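Local coordinates for cell division control protein 4 (Saccharomyces cerevisiae, PDB 3V7D) that serves as the substrate-recognition subunit of an SCF E3 ubiquitin ligase, binding phosphorylated targets such as the CDK inhibitor SIC1 and directing their ubiquitination, at residues L117-T126 against T137-Y147; F441-A449 against S456-S464. The protein carries 1 engineered substitution. All coordinates share one frame; numbering follows the deposited sequence.

Interaction 1: L117-T126 against T137-Y147; sequences LRGHMTSVIT and TGADDKMIRVY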
ATOM      1  N   LEU B 117     -27.938   1.888   3.854  1.00 31.81           N
ATOM      2  CA  LEU B 117     -28.689   2.738   2.938  1.00 34.33           C
ATOM      3  C   LEU B 117     -29.367   1.928   1.839  1.00 34.94           C
ATOM      4  O   LEU B 117     -28.866   0.877   1.429  1.00 34.39           O
ATOM      5  CB  LEU B 117     -27.762   3.785   2.311  1.00 39.15           C
ATOM      6  CG  LEU B 117     -27.048   4.736   3.276  1.00 38.24           C
ATOM      7  CD1 LEU B 117     -26.012   5.562   2.534  1.00 37.13           C
ATOM      8  CD2 LEU B 117     -28.052   5.640   3.979  1.00 37.44           C
ATOM      9  N   ARG B 118     -30.508   2.427   1.370  1.00 34.43           N
ATOM     10  CA  ARG B 118     -31.244   1.802   0.278  1.00 37.20           C
ATOM     11  C   ARG B 118     -30.342   1.573  -0.926  1.00 37.44           C
ATOM     12  O   ARG B 118     -29.556   2.448  -1.293  1.00 36.64           O
ATOM     13  CB  ARG B 118     -32.432   2.677  -0.134  1.00 40.01           C
ATOM     14  CG  ARG B 118     -33.158   2.185  -1.391  1.00 44.63           C
ATOM     15  CD  ARG B 118     -34.303   3.111  -1.790  1.00 51.11           C
ATOM     16  NE  ARG B 118     -35.261   3.297  -0.705  1.00 56.90           N
ATOM     17  CZ  ARG B 118     -36.312   2.511  -0.490  1.00 66.35           C
ATOM     18  NH1 ARG B 118     -36.547   1.477  -1.290  1.00 66.01           N
ATOM     19  NH2 ARG B 118     -37.129   2.759   0.526  1.00 67.85           N
ATOM     20  N   GLY B 119     -30.456   0.395  -1.531  1.00 41.77           N
ATOM     21  CA  GLY B 119     -29.686   0.063  -2.719  1.00 36.99           C
ATOM     22  C   GLY B 119     -30.485   0.275  -3.992  1.00 43.14           C
ATOM     23  O   GLY B 119     -31.177   1.282  -4.132  1.00 49.91           O
ATOM     24  N   HIS B 120     -30.392  -0.676  -4.919  1.00 39.82           N
ATOM     25  CA  HIS B 120     -31.100  -0.586  -6.196  1.00 41.38           C
ATOM     26  C   HIS B 120     -32.463  -1.275  -6.152  1.00 47.28           C
ATOM     27  O   HIS B 120     -32.814  -1.924  -5.165  1.00 47.76           O
ATOM     28  CB  HIS B 120     -30.252  -1.190  -7.321  1.00 38.90           C
ATOM     29  CG  HIS B 120     -29.059  -0.365  -7.686  1.00 39.62           C
ATOM     30  ND1 HIS B 120     -28.931   0.259  -8.910  1.00 36.67           N
ATOM     31  CD2 HIS B 120     -27.945  -0.045  -6.984  1.00 38.31           C
ATOM     32  CE1 HIS B 120     -27.786   0.914  -8.950  1.00 40.91           C
ATOM     33  NE2 HIS B 120     -27.169   0.747  -7.794  1.00 40.90           N
ATOM     34  N   MET B 121     -33.225  -1.136  -7.233  1.00 49.32           N
ATOM     35  CA  MET B 121     -34.525  -1.791  -7.339  1.00 53.96           C
ATOM     36  C   MET B 121     -34.393  -3.305  -7.485  1.00 57.29           C
ATOM     37  O   MET B 121     -35.324  -4.048  -7.176  1.00 57.98           O
ATOM     38  CB  MET B 121     -35.338  -1.202  -8.493  1.00 50.48           C
ATOM     39  CG  MET B 121     -36.045   0.099  -8.133  1.00 53.30           C
ATOM     40  SD  MET B 121     -36.866   0.876  -9.535  1.00 91.10           S
ATOM     41  CE  MET B 121     -35.482   1.670 -10.347  1.00 67.77           C
ATOM     42  N   THR B 122     -33.238  -3.760  -7.961  1.00 55.22           N
ATOM     43  CA  THR B 122     -32.949  -5.189  -8.004  1.00 57.82           C
ATOM     44  C   THR B 122     -32.047  -5.556  -6.831  1.00 56.17           C
ATOM     45  O   THR B 122     -31.344  -4.702  -6.291  1.00 53.57           O
ATOM     46  CB  THR B 122     -32.281  -5.608  -9.329  1.00 59.74           C
ATOM     47  OG1 THR B 122     -31.081  -4.849  -9.526  1.00 57.77           O
ATOM     48  CG2 THR B 122     -33.223  -5.366 -10.498  1.00 62.98           C
ATOM     49  N   SER B 123     -32.068  -6.825  -6.436  1.00 54.42           N
ATOM     50  CA  SER B 123     -31.328  -7.261  -5.257  1.00 52.40           C
ATOM     51  C   SER B 123     -29.850  -7.505  -5.555  1.00 48.59           C
ATOM     52  O   SER B 123     -29.033  -7.594  -4.640  1.00 45.03           O
ATOM     53  CB  SER B 123     -31.965  -8.514  -4.654  1.00 57.01           C
ATOM     54  OG  SER B 123     -31.911  -9.597  -5.561  1.00 64.23           O
ATOM     55  N   VAL B 124     -29.508  -7.602  -6.834  1.00 48.40           N
ATOM     56  CA  VAL B 124     -28.127  -7.845  -7.233  1.00 49.24           C
ATOM     57  C   VAL B 124     -27.448  -6.568  -7.720  1.00 49.95           C
ATOM     58  O   VAL B 124     -27.945  -5.893  -8.619  1.00 55.46           O
ATOM     59  CB  VAL B 124     -28.037  -8.907  -8.350  1.00 51.60           C
ATOM     60  CG1 VAL B 124     -26.587  -9.149  -8.733  1.00 48.56           C
ATOM     61  CG2 VAL B 124     -28.701 -10.204  -7.911  1.00 54.08           C
ATOM     62  N   ILE B 125     -26.312  -6.244  -7.118  1.00 47.22           N
ATOM     63  CA  ILE B 125     -25.501  -5.117  -7.555  1.00 46.39           C
ATOM     64  C   ILE B 125     -24.351  -5.658  -8.394  1.00 45.58           C
ATOM     65  O   ILE B 125     -23.675  -6.598  -7.984  1.00 48.07           O
ATOM     66  CB  ILE B 125     -24.937  -4.338  -6.353  1.00 42.05           C
ATOM     67  CG1 ILE B 125     -26.065  -3.925  -5.407  1.00 50.05           C
ATOM     68  CG2 ILE B 125     -24.135  -3.133  -6.813  1.00 32.68           C
ATOM     69  CD1 ILE B 125     -27.191  -3.197  -6.088  1.00 51.83           C
ATOM     70  N   THR B 126     -24.127  -5.069  -9.565  1.00 37.74           N
ATOM     71  CA  THR B 126     -23.184  -5.639 -10.525  1.00 40.30           C
ATOM     72  C   THR B 126     -21.804  -4.998 -10.483  1.00 41.34           C
ATOM     73  O   THR B 126     -20.821  -5.608 -10.889  1.00 44.18           O
ATOM     74  CB  THR B 126     -23.716  -5.529 -11.963  1.00 45.36           C
ATOM     75  OG1 THR B 126     -23.863  -4.145 -12.311  1.00 48.27           O
ATOM     76  CG2 THR B 126     -25.059  -6.232 -12.084  1.00 42.66           C
ATOM     77  N   THR B 137     -22.594   2.820  -7.536  1.00 35.25           N
ATOM     78  CA  THR B 137     -23.026   1.454  -7.802  1.00 37.33           C
ATOM     79  C   THR B 137     -23.885   1.355  -9.055  1.00 43.46           C
ATOM     80  O   THR B 137     -24.629   2.277  -9.390  1.00 43.84           O
ATOM     81  CB  THR B 137     -23.842   0.879  -6.628  1.00 33.75           C
ATOM     82  OG1 THR B 137     -24.888   1.796  -6.289  1.00 34.12           O
ATOM     83  CG2 THR B 137     -22.953   0.648  -5.408  1.00 31.07           C
ATOM     84  N   GLY B 138     -23.783   0.219  -9.734  1.00 45.90           N
ATOM     85  CA  GLY B 138     -24.627  -0.072 -10.878  1.00 47.22           C
ATOM     86  C   GLY B 138     -25.356  -1.389 -10.684  1.00 47.77           C
ATOM     87  O   GLY B 138     -24.871  -2.280  -9.982  1.00 47.84           O
ATOM     88  N   ALA B 139     -26.530  -1.514 -11.293  1.00 44.56           N
ATOM     89  CA  ALA B 139     -27.274  -2.767 -11.230  1.00 45.59           C
ATOM     90  C   ALA B 139     -28.042  -3.054 -12.516  1.00 53.23           C
ATOM     91  O   ALA B 139     -27.991  -2.283 -13.478  1.00 51.18           O
ATOM     92  CB  ALA B 139     -28.211  -2.770 -10.036  1.00 41.29           C
ATOM     93  N   ASP B 140     -28.759  -4.172 -12.524  1.00 55.95           N
ATOM     94  CA  ASP B 140     -29.524  -4.564 -13.694  1.00 58.70           C
ATOM     95  C   ASP B 140     -30.846  -3.809 -13.763  1.00 60.32           C
ATOM     96  O   ASP B 140     -31.669  -4.066 -14.641  1.00 66.84           O
ATOM     97  CB  ASP B 140     -29.766  -6.072 -13.707  1.00 65.77           C
ATOM     98  CG  ASP B 140     -29.743  -6.646 -15.109  1.00 78.50           C
ATOM     99  OD1 ASP B 140     -28.796  -6.331 -15.863  1.00 77.69           O
ATOM    100  OD2 ASP B 140     -30.676  -7.397 -15.466  1.00 84.89           O
ATOM    101  N   ASP B 141     -31.043  -2.874 -12.837  1.00 55.36           N
ATOM    102  CA  ASP B 141     -32.219  -2.011 -12.850  1.00 52.31           C
ATOM    103  C   ASP B 141     -31.983  -0.786 -13.730  1.00 49.18           C
ATOM    104  O   ASP B 141     -32.738   0.182 -13.671  1.00 51.73           O
ATOM    105  CB  ASP B 141     -32.607  -1.587 -11.424  1.00 50.05           C
ATOM    106  CG  ASP B 141     -31.582  -0.658 -10.780  1.00 47.08           C
ATOM    107  OD1 ASP B 141     -30.421  -0.614 -11.241  1.00 54.79           O
ATOM    108  OD2 ASP B 141     -31.937   0.028  -9.801  1.00 42.86           O
ATOM    109  N   LYS B 142     -30.914  -0.838 -14.524  1.00 48.97           N
ATOM    110  CA  LYS B 142     -30.554   0.217 -15.477  1.00 49.64           C
ATOM    111  C   LYS B 142     -30.097   1.519 -14.811  1.00 50.59           C
ATOM    112  O   LYS B 142     -29.867   2.520 -15.494  1.00 53.25           O
ATOM    113  CB  LYS B 142     -31.705   0.496 -16.458  1.00 49.50           C
ATOM    114  CG  LYS B 142     -32.266  -0.739 -17.155  1.00 47.59           C
ATOM    115  CD  LYS B 142     -33.485  -0.387 -18.016  1.00 48.79           C
ATOM    116  CE  LYS B 142     -34.106  -1.632 -18.626  1.00 53.59           C
ATOM    117  NZ  LYS B 142     -35.301  -1.322 -19.466  1.00 66.26           N
ATOM    118  N   MET B 143     -29.944   1.498 -13.490  1.00 46.66           N
ATOM    119  CA  MET B 143     -29.612   2.704 -12.735  1.00 47.03           C
ATOM    120  C   MET B 143     -28.179   2.744 -12.208  1.00 47.70           C
ATOM    121  O   MET B 143     -27.559   1.713 -11.951  1.00 45.36           O
ATOM    122  CB  MET B 143     -30.574   2.874 -11.558  1.00 48.58           C
ATOM    123  CG  MET B 143     -32.033   2.962 -11.961  1.00 55.86           C
ATOM    124  SD  MET B 143     -32.299   4.250 -13.190  1.00 56.59           S
ATOM    125  CE  MET B 143     -34.089   4.280 -13.267  1.00 51.50           C
ATOM    126  N   ILE B 144     -27.671   3.959 -12.041  1.00 48.98           N
ATOM    127  CA  ILE B 144     -26.406   4.192 -11.365  1.00 43.60           C
ATOM    128  C   ILE B 144     -26.686   5.061 -10.146  1.00 44.63           C
ATOM    129  O   ILE B 144     -27.287   6.128 -10.265  1.00 45.64           O
ATOM    130  CB  ILE B 144     -25.406   4.926 -12.273  1.00 43.51           C
ATOM    131  CG1 ILE B 144     -25.075   4.077 -13.500  1.00 45.61           C
ATOM    132  CG2 ILE B 144     -24.140   5.263 -11.505  1.00 43.58           C
ATOM    133  CD1 ILE B 144     -24.096   4.734 -14.453  1.00 42.63           C
ATOM    134  N   ARG B 145     -26.267   4.603  -8.973  1.00 38.99           N
ATOM    135  CA  ARG B 145     -26.505   5.369  -7.757  1.00 38.52           C
ATOM    136  C   ARG B 145     -25.205   5.907  -7.181  1.00 40.13           C
ATOM    137  O   ARG B 145     -24.192   5.211  -7.149  1.00 44.52           O
ATOM    138  CB  ARG B 145     -27.272   4.540  -6.722  1.00 38.48           C
ATOM    139  CG  ARG B 145     -28.694   4.191  -7.159  1.00 41.16           C
ATOM    140  CD  ARG B 145     -29.418   3.320  -6.141  1.00 42.08           C
ATOM    141  NE  ARG B 145     -29.814   4.056  -4.941  1.00 44.66           N
ATOM    142  CZ  ARG B 145     -30.935   4.764  -4.833  1.00 43.82           C
ATOM    143  NH1 ARG B 145     -31.770   4.846  -5.856  1.00 41.09           N
ATOM    144  NH2 ARG B 145     -31.222   5.398  -3.705  1.00 48.28           N
ATOM    145  N   VAL B 146     -25.250   7.158  -6.735  1.00 39.20           N
ATOM    146  CA  VAL B 146     -24.081   7.837  -6.205  1.00 39.14           C
ATOM    147  C   VAL B 146     -24.302   8.191  -4.741  1.00 45.08           C
ATOM    148  O   VAL B 146     -25.340   8.753  -4.374  1.00 44.50           O
ATOM    149  CB  VAL B 146     -23.781   9.129  -6.992  1.00 44.17           C
ATOM    150  CG1 VAL B 146     -22.508   9.783  -6.479  1.00 46.04           C
ATOM    151  CG2 VAL B 146     -23.672   8.833  -8.484  1.00 42.38           C
ATOM    152  N   TYR B 147     -23.317   7.864  -3.908  1.00 38.16           N
ATOM    153  CA  TYR B 147     -23.408   8.119  -2.479  1.00 35.39           C
ATOM    154  C   TYR B 147     -22.228   8.957  -1.991  1.00 37.23           C
ATOM    155  O   TYR B 147     -21.128   8.900  -2.547  1.00 34.79           O
ATOM    156  CB  TYR B 147     -23.433   6.804  -1.695  1.00 36.18           C
ATOM    157  CG  TYR B 147     -24.535   5.830  -2.062  1.00 36.40           C
ATOM    158  CD1 TYR B 147     -24.450   5.046  -3.211  1.00 33.76           C
ATOM    159  CD2 TYR B 147     -25.640   5.659  -1.235  1.00 38.90           C
ATOM    160  CE1 TYR B 147     -25.445   4.143  -3.535  1.00 32.80           C
ATOM    161  CE2 TYR B 147     -26.645   4.757  -1.553  1.00 33.11           C
ATOM    162  CZ  TYR B 147     -26.540   4.001  -2.702  1.00 35.41           C
ATOM    163  OH  TYR B 147     -27.535   3.103  -3.020  1.00 38.24           O
TER

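Interaction 2: F441-A449 against S456-S464; sequences FKGKTLVAA and SFLEILDFS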
ATOM      1  N   PHE B 441     -12.510  -0.849   0.289  1.00 32.03           N
ATOM      2  CA  PHE B 441     -12.170  -0.016   1.435  1.00 30.48           C
ATOM      3  C   PHE B 441     -10.944   0.847   1.189  1.00 33.18           C
ATOM      4  O   PHE B 441     -10.080   0.509   0.382  1.00 33.89           O
ATOM      5  CB  PHE B 441     -12.006  -0.855   2.715  1.00 28.54           C
ATOM      6  CG  PHE B 441     -10.803  -1.761   2.711  1.00 30.65           C
ATOM      7  CD1 PHE B 441      -9.554  -1.288   3.098  1.00 29.63           C
ATOM      8  CD2 PHE B 441     -10.925  -3.090   2.343  1.00 29.09           C
ATOM      9  CE1 PHE B 441      -8.447  -2.122   3.100  1.00 29.02           C
ATOM     10  CE2 PHE B 441      -9.822  -3.933   2.345  1.00 27.11           C
ATOM     11  CZ  PHE B 441      -8.583  -3.447   2.722  1.00 31.15           C
ATOM     12  N   LYS B 442     -10.889   1.970   1.895  1.00 35.00           N
ATOM     13  CA  LYS B 442      -9.714   2.823   1.899  1.00 41.01           C
ATOM     14  C   LYS B 442      -9.659   3.545   3.234  1.00 37.87           C
ATOM     15  O   LYS B 442     -10.611   4.228   3.619  1.00 35.66           O
ATOM     16  CB  LYS B 442      -9.748   3.833   0.748  1.00 48.87           C
ATOM     17  CG  LYS B 442      -8.400   4.503   0.498  1.00 61.05           C
ATOM     18  CD  LYS B 442      -8.436   5.492  -0.665  1.00 73.17           C
ATOM     19  CE  LYS B 442      -9.144   6.791  -0.294  1.00 80.72           C
ATOM     20  NZ  LYS B 442      -8.900   7.875  -1.295  1.00 82.22           N
ATOM     21  N   GLY B 443      -8.550   3.375   3.944  1.00 33.31           N
ATOM     22  CA  GLY B 443      -8.373   4.007   5.237  1.00 34.09           C
ATOM     23  C   GLY B 443      -9.441   3.627   6.249  1.00 34.29           C
ATOM     24  O   GLY B 443      -9.605   2.457   6.595  1.00 33.18           O
ATOM     25  N   LYS B 444     -10.180   4.628   6.713  1.00 33.50           N
ATOM     26  CA  LYS B 444     -11.144   4.444   7.790  1.00 36.09           C
ATOM     27  C   LYS B 444     -12.499   3.945   7.295  1.00 36.62           C
ATOM     28  O   LYS B 444     -13.379   3.630   8.098  1.00 35.54           O
ATOM     29  CB  LYS B 444     -11.347   5.766   8.529  1.00 37.75           C
ATOM     30  CG  LYS B 444     -11.762   6.910   7.611  1.00 47.16           C
ATOM     31  CD  LYS B 444     -11.974   8.211   8.368  1.00 57.36           C
ATOM     32  CE  LYS B 444     -13.428   8.375   8.781  1.00 72.03           C
ATOM     33  NZ  LYS B 444     -13.581   9.414   9.827  1.00 78.82           N
ATOM     34  N   THR B 445     -12.668   3.885   5.979  1.00 29.59           N
ATOM     35  CA  THR B 445     -13.979   3.614   5.404  1.00 29.83           C
ATOM     36  C   THR B 445     -14.020   2.309   4.627  1.00 32.17           C
ATOM     37  O   THR B 445     -13.206   2.077   3.730  1.00 32.22           O
ATOM     38  CB  THR B 445     -14.435   4.758   4.481  1.00 31.01           C
ATOM     39  OG1 THR B 445     -14.373   6.002   5.191  1.00 33.24           O
ATOM     40  CG2 THR B 445     -15.862   4.518   3.997  1.00 27.72           C
ATOM     41  N   LEU B 446     -14.983   1.467   4.981  1.00 26.94           N
ATOM     42  CA  LEU B 446     -15.223   0.208   4.289  1.00 26.95           C
ATOM     43  C   LEU B 446     -16.651   0.224   3.741  1.00 32.05           C
ATOM     44  O   LEU B 446     -17.601   0.502   4.477  1.00 36.50           O
ATOM     45  CB  LEU B 446     -15.013  -0.958   5.262  1.00 24.84           C
ATOM     46  CG  LEU B 446     -15.585  -2.351   4.974  1.00 33.63           C
ATOM     47  CD1 LEU B 446     -14.989  -2.946   3.727  1.00 26.68           C
ATOM     48  CD2 LEU B 446     -15.339  -3.283   6.159  1.00 33.73           C
ATOM     49  N   VAL B 447     -16.808  -0.038   2.447  1.00 30.85           N
ATOM     50  CA  VAL B 447     -18.145  -0.070   1.856  1.00 29.11           C
ATOM     51  C   VAL B 447     -18.464  -1.417   1.220  1.00 32.36           C
ATOM     52  O   VAL B 447     -17.588  -2.072   0.651  1.00 33.12           O
ATOM     53  CB  VAL B 447     -18.374   1.067   0.827  1.00 28.08           C
ATOM     54  CG1 VAL B 447     -18.154   2.427   1.475  1.00 30.22           C
ATOM     55  CG2 VAL B 447     -17.477   0.896  -0.400  1.00 30.19           C
ATOM     56  N   ALA B 448     -19.725  -1.826   1.317  1.00 32.22           N
ATOM     57  CA  ALA B 448     -20.163  -3.082   0.717  1.00 30.10           C
ATOM     58  C   ALA B 448     -21.585  -3.014   0.173  1.00 32.88           C
ATOM     59  O   ALA B 448     -22.510  -2.566   0.855  1.00 35.30           O
ATOM     60  CB  ALA B 448     -20.026  -4.233   1.708  1.00 23.33           C
ATOM     61  N   ALA B 449     -21.738  -3.457  -1.071  1.00 29.38           N
ATOM     62  CA  ALA B 449     -23.046  -3.628  -1.685  1.00 29.77           C
ATOM     63  C   ALA B 449     -23.521  -5.034  -1.353  1.00 33.26           C
ATOM     64  O   ALA B 449     -22.869  -6.018  -1.708  1.00 34.61           O
ATOM     65  CB  ALA B 449     -22.948  -3.445  -3.182  1.00 28.64           C
ATOM     66  N   SER B 456     -31.423  -5.084  -2.216  1.00 38.53           N
ATOM     67  CA  SER B 456     -30.036  -4.640  -2.170  1.00 41.50           C
ATOM     68  C   SER B 456     -29.879  -3.443  -1.244  1.00 44.16           C
ATOM     69  O   SER B 456     -30.754  -2.580  -1.164  1.00 48.16           O
ATOM     70  CB  SER B 456     -29.513  -4.304  -3.569  1.00 38.93           C
ATOM     71  OG  SER B 456     -30.216  -3.217  -4.143  1.00 40.82           O
ATOM     72  N   PHE B 457     -28.762  -3.407  -0.534  1.00 36.99           N
ATOM     73  CA  PHE B 457     -28.451  -2.299   0.349  1.00 36.31           C
ATOM     74  C   PHE B 457     -26.991  -1.924   0.174  1.00 39.42           C
ATOM     75  O   PHE B 457     -26.181  -2.741  -0.264  1.00 37.78           O
ATOM     76  CB  PHE B 457     -28.719  -2.683   1.810  1.00 29.40           C
ATOM     77  CG  PHE B 457     -30.168  -2.957   2.111  1.00 34.20           C
ATOM     78  CD1 PHE B 457     -31.030  -1.926   2.448  1.00 33.06           C
ATOM     79  CD2 PHE B 457     -30.670  -4.248   2.056  1.00 40.38           C
ATOM     80  CE1 PHE B 457     -32.372  -2.176   2.723  1.00 38.30           C
ATOM     81  CE2 PHE B 457     -32.004  -4.507   2.335  1.00 40.24           C
ATOM     82  CZ  PHE B 457     -32.858  -3.467   2.670  1.00 39.97           C
ATOM     83  N   LEU B 458     -26.661  -0.678   0.497  1.00 41.01           N
ATOM     84  CA  LEU B 458     -25.269  -0.273   0.601  1.00 36.10           C
ATOM     85  C   LEU B 458     -24.905  -0.168   2.070  1.00 38.08           C
ATOM     86  O   LEU B 458     -25.565   0.538   2.838  1.00 36.45           O
ATOM     87  CB  LEU B 458     -25.009   1.065  -0.099  1.00 37.62           C
ATOM     88  CG  LEU B 458     -23.558   1.559   0.000  1.00 36.54           C
ATOM     89  CD1 LEU B 458     -22.617   0.634  -0.757  1.00 34.45           C
ATOM     90  CD2 LEU B 458     -23.416   2.983  -0.500  1.00 37.98           C
ATOM     91  N   GLU B 459     -23.856  -0.882   2.457  1.00 33.81           N
ATOM     92  CA  GLU B 459     -23.367  -0.831   3.823  1.00 29.49           C
ATOM     93  C   GLU B 459     -22.108   0.024   3.889  1.00 30.24           C
ATOM     94  O   GLU B 459     -21.209  -0.113   3.055  1.00 28.21           O
ATOM     95  CB  GLU B 459     -23.078  -2.244   4.334  1.00 31.06           C
ATOM     96  CG  GLU B 459     -24.284  -3.178   4.288  1.00 33.41           C
ATOM     97  CD  GLU B 459     -25.255  -2.953   5.438  1.00 38.40           C
ATOM     98  OE1 GLU B 459     -26.240  -3.711   5.544  1.00 40.74           O
ATOM     99  OE2 GLU B 459     -25.031  -2.024   6.244  1.00 35.38           O
ATOM    100  N   ILE B 460     -22.052   0.916   4.872  1.00 27.92           N
ATOM    101  CA  ILE B 460     -20.866   1.733   5.094  1.00 26.85           C
ATOM    102  C   ILE B 460     -20.355   1.565   6.522  1.00 28.87           C
ATOM    103  O   ILE B 460     -21.065   1.855   7.487  1.00 29.28           O
ATOM    104  CB  ILE B 460     -21.133   3.221   4.813  1.00 29.75           C
ATOM    105  CG1 ILE B 460     -21.672   3.413   3.394  1.00 28.79           C
ATOM    106  CG2 ILE B 460     -19.865   4.031   5.008  1.00 28.84           C
ATOM    107  CD1 ILE B 460     -22.081   4.848   3.087  1.00 32.45           C
ATOM    108  N   LEU B 461     -19.118   1.095   6.645  1.00 32.12           N
ATOM    109  CA  LEU B 461     -18.497   0.866   7.944  1.00 28.80           C
ATOM    110  C   LEU B 461     -17.376   1.868   8.213  1.00 30.28           C
ATOM    111  O   LEU B 461     -16.503   2.091   7.372  1.00 30.96           O
ATOM    112  CB  LEU B 461     -17.976  -0.568   8.036  1.00 30.52           C
ATOM    113  CG  LEU B 461     -19.076  -1.606   7.805  1.00 33.66           C
ATOM    114  CD1 LEU B 461     -18.500  -3.002   7.668  1.00 35.58           C
ATOM    115  CD2 LEU B 461     -20.087  -1.552   8.937  1.00 27.40           C
ATOM    116  N   ASP B 462     -17.412   2.462   9.399  1.00 33.25           N
ATOM    117  CA  ASP B 462     -16.518   3.555   9.763  1.00 28.64           C
ATOM    118  C   ASP B 462     -15.553   3.094  10.859  1.00 31.61           C
ATOM    119  O   ASP B 462     -15.982   2.798  11.970  1.00 29.79           O
ATOM    120  CB  ASP B 462     -17.362   4.735  10.257  1.00 31.82           C
ATOM    121  CG  ASP B 462     -16.552   6.004  10.483  1.00 42.30           C
ATOM    122  OD1 ASP B 462     -15.303   5.951  10.476  1.00 40.54           O
ATOM    123  OD2 ASP B 462     -17.183   7.067  10.684  1.00 46.76           O
ATOM    124  N   PHE B 463     -14.257   3.041  10.550  1.00 31.83           N
ATOM    125  CA  PHE B 463     -13.249   2.568  11.507  1.00 27.25           C
ATOM    126  C   PHE B 463     -12.461   3.700  12.186  1.00 30.44           C
ATOM    127  O   PHE B 463     -11.411   3.466  12.795  1.00 32.53           O
ATOM    128  CB  PHE B 463     -12.281   1.573  10.850  1.00 24.67           C
ATOM    129  CG  PHE B 463     -12.877   0.211  10.597  1.00 28.25           C
ATOM    130  CD1 PHE B 463     -13.626  -0.035   9.454  1.00 31.03           C
ATOM    131  CD2 PHE B 463     -12.683  -0.824  11.497  1.00 25.96           C
ATOM    132  CE1 PHE B 463     -14.171  -1.289   9.214  1.00 28.35           C
ATOM    133  CE2 PHE B 463     -13.227  -2.084  11.263  1.00 26.11           C
ATOM    134  CZ  PHE B 463     -13.969  -2.316  10.120  1.00 27.87           C
ATOM    135  N   SER B 464     -12.964   4.924  12.089  1.00 31.38           N
ATOM    136  CA  SER B 464     -12.383   6.020  12.864  1.00 41.74           C
ATOM    137  C   SER B 464     -13.052   6.137  14.235  1.00 51.41           C
ATOM    138  O   SER B 464     -13.988   5.399  14.523  1.00 56.05           O
ATOM    139  CB  SER B 464     -12.509   7.346  12.116  1.00 39.17           C
ATOM    140  OG  SER B 464     -13.849   7.811  12.107  1.00 42.83           O
ATOM    141  OXT SER B 464     -12.708   6.958  15.089  1.00 56.79           O
TER

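Interaction 1: L117-T126 against T137-Y147
His120 slots its imidazole between the side chains of Ala139 and Arg145, where Asp141 and Thr137 engage its two nitrogens. His120 ND1 donates to Asp141 OD1 (2.9 Å), reaching it on the syn side although the ring and carboxylate planes stand 60° apart. At the other nitrogen, His120 NE2 and Thr137 OG1 share a hydrogen bond of 2.9 Å. Both faces of the ring are covered: the CB of Ala139 lies over one, offset toward the rim, and CD of Arg145 sits centrally over the opposite one, 3.8 Å from the centroid of the His120 ring. Such a histidine, bound to the aspartate of the turn between the second and third strands of a blade, is the His-Asp pair of the WD40 repeat, here in WD 1. Asp141 has further work: OD2 takes the backbone N of Met121 from above the carboxylate plane, while OD1 closes an Asx turn by accepting Met143 N from the face opposite that used by His120. CD1 of Leu117 packs against CD2 of Tyr147, whose ring turns its edge to Arg118 O; the Tyr147 OH donates to that oxygen in the carbonyl plane (2.7 Å). That hydroxyl in turn receives NE of Arg145, whose NH1 bonds Gln157 on strand 153-158.

Interaction 2: F441-A449 against S456-S464
Leu446 and Leu461 form a hydrogen-bonded antiparallel pair, with Leu446 N reaching Leu461 O at 2.9 Å and Leu461 N returning to Leu446 O at 2.7 Å. Their side chains run side by side, CD2 of Leu446 lying 3.5 Å from CD1 of Leu461; the same CD2 also touches the edge of the Phe463 ring at CE1. Ala448 and Glu459 repeat the two-bond pattern, and Val447 meets Ile460 through CG1 atoms on the other face of the sheet. Toward the C terminus, Phe463 N bonds Lys444 O. Lys444 bends at chi3 (-93°), bringing its NZ to Ser464 OG (2.8 Å) and within a long salt bridge of Asp462 OD1. Asp462 OD1 accepts Ser464 N, closing an Asx turn, and also Ser464 OG, both from the same face of its carboxylate. With an alanine at Lys444, Ser464 OG is likely to lose its lysine donor and Asp462 the nearby positive charge. These strands are a hairpin in the middle of a four-stranded WD40 propeller blade, with 435-442 and 113-118 flanking it. Phe414 from strand 413-418 packs on Leu446, Ala448 and Leu461, while Glu459 turns its carboxylate to Arg114 and Thr116. The Phe463 ring stacks on Trp105 of helix 87-106.

In the fold
From the N terminus, the chain passes through the F-box region and helix 87-106 before strand 113-118 enters the propeller. Interaction 1 comes first, closing a short loop around the hairpin of strands 125-131 and 134-139; interaction 2 closes another short hairpin at the very end of the chain. The two therefore follow in series, neither nesting nor crossing. They nevertheless meet in space, because strand 113-118 pairs with strand 455-462 and so completes the last blade with a strand from the start of the propeller, the overlap that closes a WD40 ring. At this seam, Ser456 OG bonds His120 N and Thr122 O, and Tyr147 packs on Leu458, joining the two blades.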